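Long-range contact in putative exported protein (Bacteroides fragilis, PDB 4RAA), which is of unknown function but folds as a six-bladed beta-propeller and is probably exported across the inner membrane: residues V313-K327 and T345-R359. Numbering follows the deposited sequence.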
loop_
_atom_site.group_PDB
_atom_site.type_symbol
_atom_site.label_atom_id
_atom_site.label_comp_id
_atom_site.label_asym_id
_atom_site.label_seq_id
_atom_site.Cartn_x
_atom_site.Cartn_y
_atom_site.Cartn_z
ATOM N N VAL A 313 3.227 -19.355 -24.060
ATOM C CA VAL A 313 1.894 -19.966 -23.877
ATOM C C VAL A 313 1.970 -21.454 -24.234
ATOM O O VAL A 313 2.149 -21.784 -25.408
ATOM C CB VAL A 313 0.849 -19.258 -24.792
ATOM C CG1 VAL A 313 -0.549 -19.866 -24.645
ATOM C CG2 VAL A 313 0.814 -17.752 -24.524
ATOM N N ASP A 314 1.852 -22.343 -23.239
ATOM C CA ASP A 314 1.954 -23.809 -23.444
ATOM C C ASP A 314 3.305 -24.110 -24.157
ATOM O O ASP A 314 3.358 -24.792 -25.195
ATOM C CB ASP A 314 0.700 -24.318 -24.212
ATOM C CG ASP A 314 0.666 -25.837 -24.403
ATOM O OD1 ASP A 314 1.208 -26.588 -23.556
ATOM O OD2 ASP A 314 0.086 -26.269 -25.426
ATOM N N ASP A 315 4.372 -23.512 -23.614
ATOM C CA ASP A 315 5.734 -23.586 -24.158
ATOM C C ASP A 315 5.927 -23.030 -25.605
ATOM O O ASP A 315 6.947 -23.323 -26.236
ATOM C CB ASP A 315 6.304 -25.016 -24.002
ATOM C CG ASP A 315 6.422 -25.471 -22.529
ATOM O OD1 ASP A 315 6.396 -24.641 -21.593
ATOM O OD2 ASP A 315 6.589 -26.692 -22.310
ATOM N N TYR A 316 4.981 -22.223 -26.111
ATOM C CA TYR A 316 5.087 -21.572 -27.439
ATOM C C TYR A 316 5.542 -20.120 -27.256
ATOM O O TYR A 316 5.000 -19.407 -26.416
ATOM C CB TYR A 316 3.761 -21.554 -28.234
ATOM C CG TYR A 316 3.341 -22.850 -28.910
ATOM C CD1 TYR A 316 3.762 -23.152 -30.218
ATOM C CD2 TYR A 316 2.486 -23.757 -28.269
ATOM C CE1 TYR A 316 3.365 -24.328 -30.851
ATOM C CE2 TYR A 316 2.086 -24.940 -28.894
ATOM C CZ TYR A 316 2.522 -25.220 -30.182
ATOM O OH TYR A 316 2.125 -26.387 -30.783
ATOM N N HIS A 317 6.522 -19.699 -28.060
ATOM C CA HIS A 317 7.018 -18.316 -28.076
ATOM C C HIS A 317 6.026 -17.515 -28.908
ATOM O O HIS A 317 5.526 -18.033 -29.908
ATOM C CB HIS A 317 8.419 -18.247 -28.678
ATOM C CG HIS A 317 9.440 -18.981 -27.878
ATOM N ND1 HIS A 317 10.415 -18.338 -27.151
ATOM C CD2 HIS A 317 9.600 -20.304 -27.636
ATOM C CE1 HIS A 317 11.150 -19.236 -26.519
ATOM N NE2 HIS A 317 10.677 -20.435 -26.794
ATOM N N VAL A 318 5.746 -16.274 -28.496
ATOM C CA VAL A 318 4.746 -15.413 -29.140
ATOM C C VAL A 318 5.421 -14.282 -29.903
ATOM O O VAL A 318 6.347 -13.665 -29.389
ATOM C CB VAL A 318 3.769 -14.803 -28.101
ATOM C CG1 VAL A 318 2.709 -13.923 -28.782
ATOM C CG2 VAL A 318 3.106 -15.910 -27.285
ATOM N N ALA A 319 4.930 -14.003 -31.111
ATOM C CA ALA A 319 5.430 -12.900 -31.943
ATOM C C ALA A 319 4.256 -12.279 -32.705
ATOM O O ALA A 319 3.710 -12.931 -33.583
ATOM C CB ALA A 319 6.479 -13.409 -32.914
ATOM N N PRO A 320 3.852 -11.031 -32.370
ATOM C CA PRO A 320 2.726 -10.422 -33.077
ATOM C C PRO A 320 3.153 -9.950 -34.460
ATOM O O PRO A 320 4.257 -9.417 -34.616
ATOM C CB PRO A 320 2.344 -9.253 -32.178
ATOM C CG PRO A 320 3.629 -8.843 -31.574
ATOM C CD PRO A 320 4.422 -10.104 -31.377
ATOM N N LEU A 321 2.274 -10.163 -35.441
ATOM C CA LEU A 321 2.504 -9.833 -36.840
ATOM C C LEU A 321 1.498 -8.765 -37.286
ATOM O O LEU A 321 0.305 -8.897 -37.010
ATOM C CB LEU A 321 2.333 -11.099 -37.675
ATOM C CG LEU A 321 3.152 -12.339 -37.268
ATOM C CD1 LEU A 321 2.691 -13.562 -38.048
ATOM C CD2 LEU A 321 4.644 -12.139 -37.478
ATOM N N ASP A 322 1.981 -7.729 -37.980
ATOM C CA ASP A 322 1.155 -6.596 -38.410
ATOM C C ASP A 322 0.363 -7.005 -39.647
ATOM O O ASP A 322 0.957 -7.347 -40.671
ATOM C CB ASP A 322 2.030 -5.375 -38.717
ATOM C CG ASP A 322 1.215 -4.140 -39.068
ATOM O OD1 ASP A 322 0.446 -3.675 -38.199
ATOM O OD2 ASP A 322 1.358 -3.621 -40.196
ATOM N N VAL A 323 -0.967 -6.912 -39.567
ATOM C CA VAL A 323 -1.863 -7.358 -40.645
ATOM C C VAL A 323 -1.621 -6.595 -41.946
ATOM O O VAL A 323 -1.228 -7.209 -42.930
ATOM C CB VAL A 323 -3.357 -7.310 -40.213
ATOM C CG1 VAL A 323 -4.307 -7.588 -41.385
ATOM C CG2 VAL A 323 -3.599 -8.292 -39.058
ATOM N N LEU A 324 -1.790 -5.276 -41.928
ATOM C CA LEU A 324 -1.637 -4.462 -43.148
ATOM C C LEU A 324 -0.294 -4.639 -43.848
ATOM O O LEU A 324 -0.253 -4.715 -45.088
ATOM C CB LEU A 324 -1.883 -2.970 -42.884
ATOM C CG LEU A 324 -1.795 -2.020 -44.090
ATOM C CD1 LEU A 324 -2.727 -2.446 -45.221
ATOM C CD2 LEU A 324 -2.099 -0.604 -43.651
ATOM N N SER A 325 0.780 -4.698 -43.057
ATOM C CA SER A 325 2.146 -4.889 -43.578
ATOM C C SER A 325 2.238 -6.215 -44.358
ATOM O O SER A 325 2.781 -6.247 -45.470
ATOM C CB SER A 325 3.184 -4.807 -42.431
ATOM O OG SER A 325 4.518 -4.808 -42.907
ATOM N N LEU A 326 1.656 -7.275 -43.785
ATOM C CA LEU A 326 1.603 -8.601 -44.416
ATOM C C LEU A 326 0.620 -8.685 -45.591
ATOM O O LEU A 326 0.898 -9.384 -46.572
ATOM C CB LEU A 326 1.220 -9.686 -43.402
ATOM C CG LEU A 326 2.099 -10.016 -42.195
ATOM C CD1 LEU A 326 1.656 -11.361 -41.633
ATOM C CD2 LEU A 326 3.576 -10.059 -42.538
ATOM N N LYS A 327 -0.539 -8.025 -45.481
ATOM C CA LYS A 327 -1.526 -8.025 -46.576
ATOM C C LYS A 327 -0.970 -7.395 -47.860
ATOM O O LYS A 327 -1.254 -7.883 -48.959
ATOM C CB LYS A 327 -2.845 -7.376 -46.165
ATOM C CG LYS A 327 -3.612 -8.179 -45.122
ATOM C CD LYS A 327 -5.110 -7.926 -45.165
ATOM C CE LYS A 327 -5.761 -8.629 -46.348
ATOM N NZ LYS A 327 -7.234 -8.527 -46.236
ATOM N N THR A 345 -6.373 -13.768 -45.208
ATOM C CA THR A 345 -7.414 -13.564 -46.229
ATOM C C THR A 345 -8.755 -13.128 -45.606
ATOM O O THR A 345 -9.464 -12.318 -46.207
ATOM C CB THR A 345 -7.557 -14.823 -47.111
ATOM O OG1 THR A 345 -6.313 -15.060 -47.773
ATOM C CG2 THR A 345 -8.612 -14.662 -48.158
ATOM N N ILE A 346 -9.085 -13.660 -44.420
ATOM C CA ILE A 346 -10.298 -13.262 -43.651
ATOM C C ILE A 346 -10.082 -12.065 -42.683
ATOM O O ILE A 346 -10.987 -11.733 -41.907
ATOM C CB ILE A 346 -10.928 -14.456 -42.855
ATOM C CG1 ILE A 346 -10.027 -14.951 -41.693
ATOM C CG2 ILE A 346 -11.275 -15.591 -43.814
ATOM C CD1 ILE A 346 -10.725 -15.845 -40.682
ATOM N N SER A 347 -8.892 -11.453 -42.702
ATOM C CA SER A 347 -8.563 -10.318 -41.837
ATOM C C SER A 347 -8.720 -9.007 -42.596
ATOM O O SER A 347 -8.308 -8.891 -43.755
ATOM C CB SER A 347 -7.119 -10.408 -41.316
ATOM O OG SER A 347 -6.927 -11.525 -40.470
ATOM N N ASN A 348 -9.318 -8.028 -41.928
ATOM C CA ASN A 348 -9.438 -6.678 -42.456
ATOM C C ASN A 348 -8.099 -5.974 -42.278
ATOM O O ASN A 348 -7.311 -6.348 -41.398
ATOM C CB ASN A 348 -10.534 -5.907 -41.716
ATOM C CG ASN A 348 -11.912 -6.496 -41.935
ATOM O OD1 ASN A 348 -12.230 -6.979 -43.012
ATOM N ND2 ASN A 348 -12.740 -6.441 -40.911
ATOM N N GLU A 349 -7.855 -4.944 -43.101
ATOM C CA GLU A 349 -6.609 -4.145 -43.036
ATOM C C GLU A 349 -6.381 -3.487 -41.664
ATOM O O GLU A 349 -5.232 -3.304 -41.254
ATOM C CB GLU A 349 -6.541 -3.059 -44.138
ATOM C CG GLU A 349 -6.285 -3.550 -45.571
ATOM C CD GLU A 349 -7.490 -4.142 -46.284
ATOM O OE1 GLU A 349 -8.613 -4.067 -45.747
ATOM O OE2 GLU A 349 -7.319 -4.663 -47.415
ATOM N N GLU A 350 -7.469 -3.194 -40.948
ATOM C CA GLU A 350 -7.430 -2.533 -39.635
ATOM C C GLU A 350 -7.328 -3.495 -38.449
ATOM O O GLU A 350 -7.172 -3.033 -37.332
ATOM C CB GLU A 350 -8.675 -1.639 -39.436
ATOM C CG GLU A 350 -8.969 -0.625 -40.551
ATOM C CD GLU A 350 -9.525 -1.220 -41.834
ATOM O OE1 GLU A 350 -9.912 -2.403 -41.825
ATOM O OE2 GLU A 350 -9.560 -0.521 -42.869
ATOM N N ASP A 351 -7.405 -4.807 -38.680
ATOM C CA ASP A 351 -7.414 -5.798 -37.579
ATOM C C ASP A 351 -6.130 -5.869 -36.742
ATOM O O ASP A 351 -5.030 -5.622 -37.250
ATOM C CB ASP A 351 -7.777 -7.228 -38.078
ATOM C CG ASP A 351 -9.267 -7.411 -38.388
ATOM O OD1 ASP A 351 -10.131 -6.777 -37.754
ATOM O OD2 ASP A 351 -9.576 -8.254 -39.251
ATOM N N ASN A 352 -6.302 -6.220 -35.461
ATOM C CA ASN A 352 -5.199 -6.400 -34.515
ATOM C C ASN A 352 -4.230 -7.470 -34.984
ATOM O O ASN A 352 -4.516 -8.236 -35.898
ATOM C CB ASN A 352 -5.713 -6.778 -33.105
ATOM C CG ASN A 352 -6.409 -5.627 -32.377
ATOM O OD1 ASN A 352 -6.268 -4.454 -32.739
ATOM N ND2 ASN A 352 -7.143 -5.962 -31.317
ATOM N N SER A 353 -3.073 -7.511 -34.339
ATOM C CA SER A 353 -2.016 -8.459 -34.691
ATOM C C SER A 353 -2.458 -9.932 -34.711
ATOM O O SER A 353 -3.262 -10.363 -33.869
ATOM C CB SER A 353 -0.830 -8.329 -33.715
ATOM O OG SER A 353 -0.262 -7.036 -33.766
ATOM N N ILE A 354 -1.961 -10.665 -35.712
ATOM C CA ILE A 354 -2.107 -12.123 -35.764
ATOM C C ILE A 354 -0.874 -12.635 -35.011
ATOM O O ILE A 354 0.264 -12.354 -35.418
ATOM C CB ILE A 354 -2.116 -12.698 -37.202
ATOM C CG1 ILE A 354 -3.331 -12.158 -37.975
ATOM C CG2 ILE A 354 -2.099 -14.237 -37.154
ATOM C CD1 ILE A 354 -3.424 -12.598 -39.424
ATOM N N LEU A 355 -1.101 -13.379 -33.928
ATOM C CA LEU A 355 0.002 -13.934 -33.129
ATOM C C LEU A 355 0.560 -15.201 -33.764
ATOM O O LEU A 355 -0.192 -16.040 -34.256
ATOM C CB LEU A 355 -0.434 -14.265 -31.697
ATOM C CG LEU A 355 -1.059 -13.136 -30.887
ATOM C CD1 LEU A 355 -1.362 -13.634 -29.484
ATOM C CD2 LEU A 355 -0.162 -11.902 -30.850
ATOM N N LEU A 356 1.886 -15.297 -33.748
ATOM C CA LEU A 356 2.634 -16.463 -34.180
ATOM C C LEU A 356 3.037 -17.184 -32.903
ATOM O O LEU A 356 3.714 -16.603 -32.051
ATOM C CB LEU A 356 3.895 -16.063 -34.962
ATOM C CG LEU A 356 5.011 -17.101 -35.161
ATOM C CD1 LEU A 356 4.510 -18.415 -35.746
ATOM C CD2 LEU A 356 6.108 -16.511 -36.031
ATOM N N PHE A 357 2.599 -18.433 -32.779
ATOM C CA PHE A 357 3.002 -19.322 -31.699
ATOM C C PHE A 357 4.008 -20.270 -32.342
ATOM O O PHE A 357 3.659 -20.960 -33.310
ATOM C CB PHE A 357 1.810 -20.066 -31.120
ATOM C CG PHE A 357 0.891 -19.186 -30.330
ATOM C CD1 PHE A 357 -0.114 -18.467 -30.967
ATOM C CD2 PHE A 357 1.028 -19.060 -28.949
ATOM C CE1 PHE A 357 -0.967 -17.644 -30.239
ATOM C CE2 PHE A 357 0.170 -18.242 -28.222
ATOM C CZ PHE A 357 -0.824 -17.533 -28.865
ATOM N N VAL A 358 5.241 -20.283 -31.821
ATOM C CA VAL A 358 6.343 -21.099 -32.365
ATOM C C VAL A 358 7.225 -21.694 -31.266
ATOM O O VAL A 358 7.475 -21.050 -30.255
ATOM C CB VAL A 358 7.202 -20.260 -33.358
ATOM C CG1 VAL A 358 7.786 -19.010 -32.703
ATOM C CG2 VAL A 358 8.308 -21.092 -33.995
ATOM N N ARG A 359 7.682 -22.924 -31.475
ATOM C CA ARG A 359 8.589 -23.615 -30.540
ATOM C C ARG A 359 9.349 -24.726 -31.256
ATOM O O ARG A 359 9.046 -25.047 -32.405
ATOM C CB ARG A 359 7.818 -24.199 -29.348
ATOM C CG ARG A 359 6.777 -25.253 -29.707
ATOM C CD ARG A 359 5.989 -25.754 -28.502
ATOM N NE ARG A 359 5.035 -26.805 -28.882
ATOM C CZ ARG A 359 4.227 -27.472 -28.053
ATOM N NH1 ARG A 359 4.213 -27.223 -26.737
ATOM N NH2 ARG A 359 3.410 -28.407 -28.548
#
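In one blade of the beta-propeller, strand 316-321 pairs antiparallel with strand 354-359, and Arg359 and Tyr316 stack at one end of the pairing. The guanidinium of Arg359 lies flat on one face of the Tyr316 ring, planes 19° apart and centres separated by 4.0 Å. Arg359 CD adds a CH-pi contact over the same ring. With chi1 at 62°, CG of Arg359 sits between backbone N and carbonyl carbon, and the chain then runs extended to NE across the ring; NE also forms a salt bridge with Glu26 on strand 25-31.

Six backbone hydrogen bonds establish the register, two each in the pairs His317-Val358, Ala319-Leu356 and Leu321-Ile354. His317 N, for example, donates to Val358 O at 2.7 Å. Strand 354-360 has strand 25-31 as its other neighbour, so the chain's C-terminal strand is paired with one from near its N-terminus, the kind of closure by which many propellers join their ends. Val318, Pro320, Leu355 and Phe357 share one sheet face. There the Phe357 ring presents its edge to Val313, CE2 lying 3.6 Å from CB, while Val318 runs alongside Phe357. His317, Ala319, Leu321, Ile354, Leu356 and Val358 occupy the other face, where Leu321 and Ile354 also pack against Leu340 of helix 338-345.

Beyond the strands, Asp322 N-caps helix 323-331, its OD2 accepting from Ser325 N. From the first turn, Val323 splits its methyls against the 345-359 backbone: CG1 is 3.2 Å from Asn348 O, and CG2 is near Asp351 O and Asn352 O. One turn on, Lys327, its chain bent at chi3, donates a hydrogen bond from NZ to Ser347 O (2.7 Å), approaching nearly in line with the carbonyl, C=O...N angle 176°.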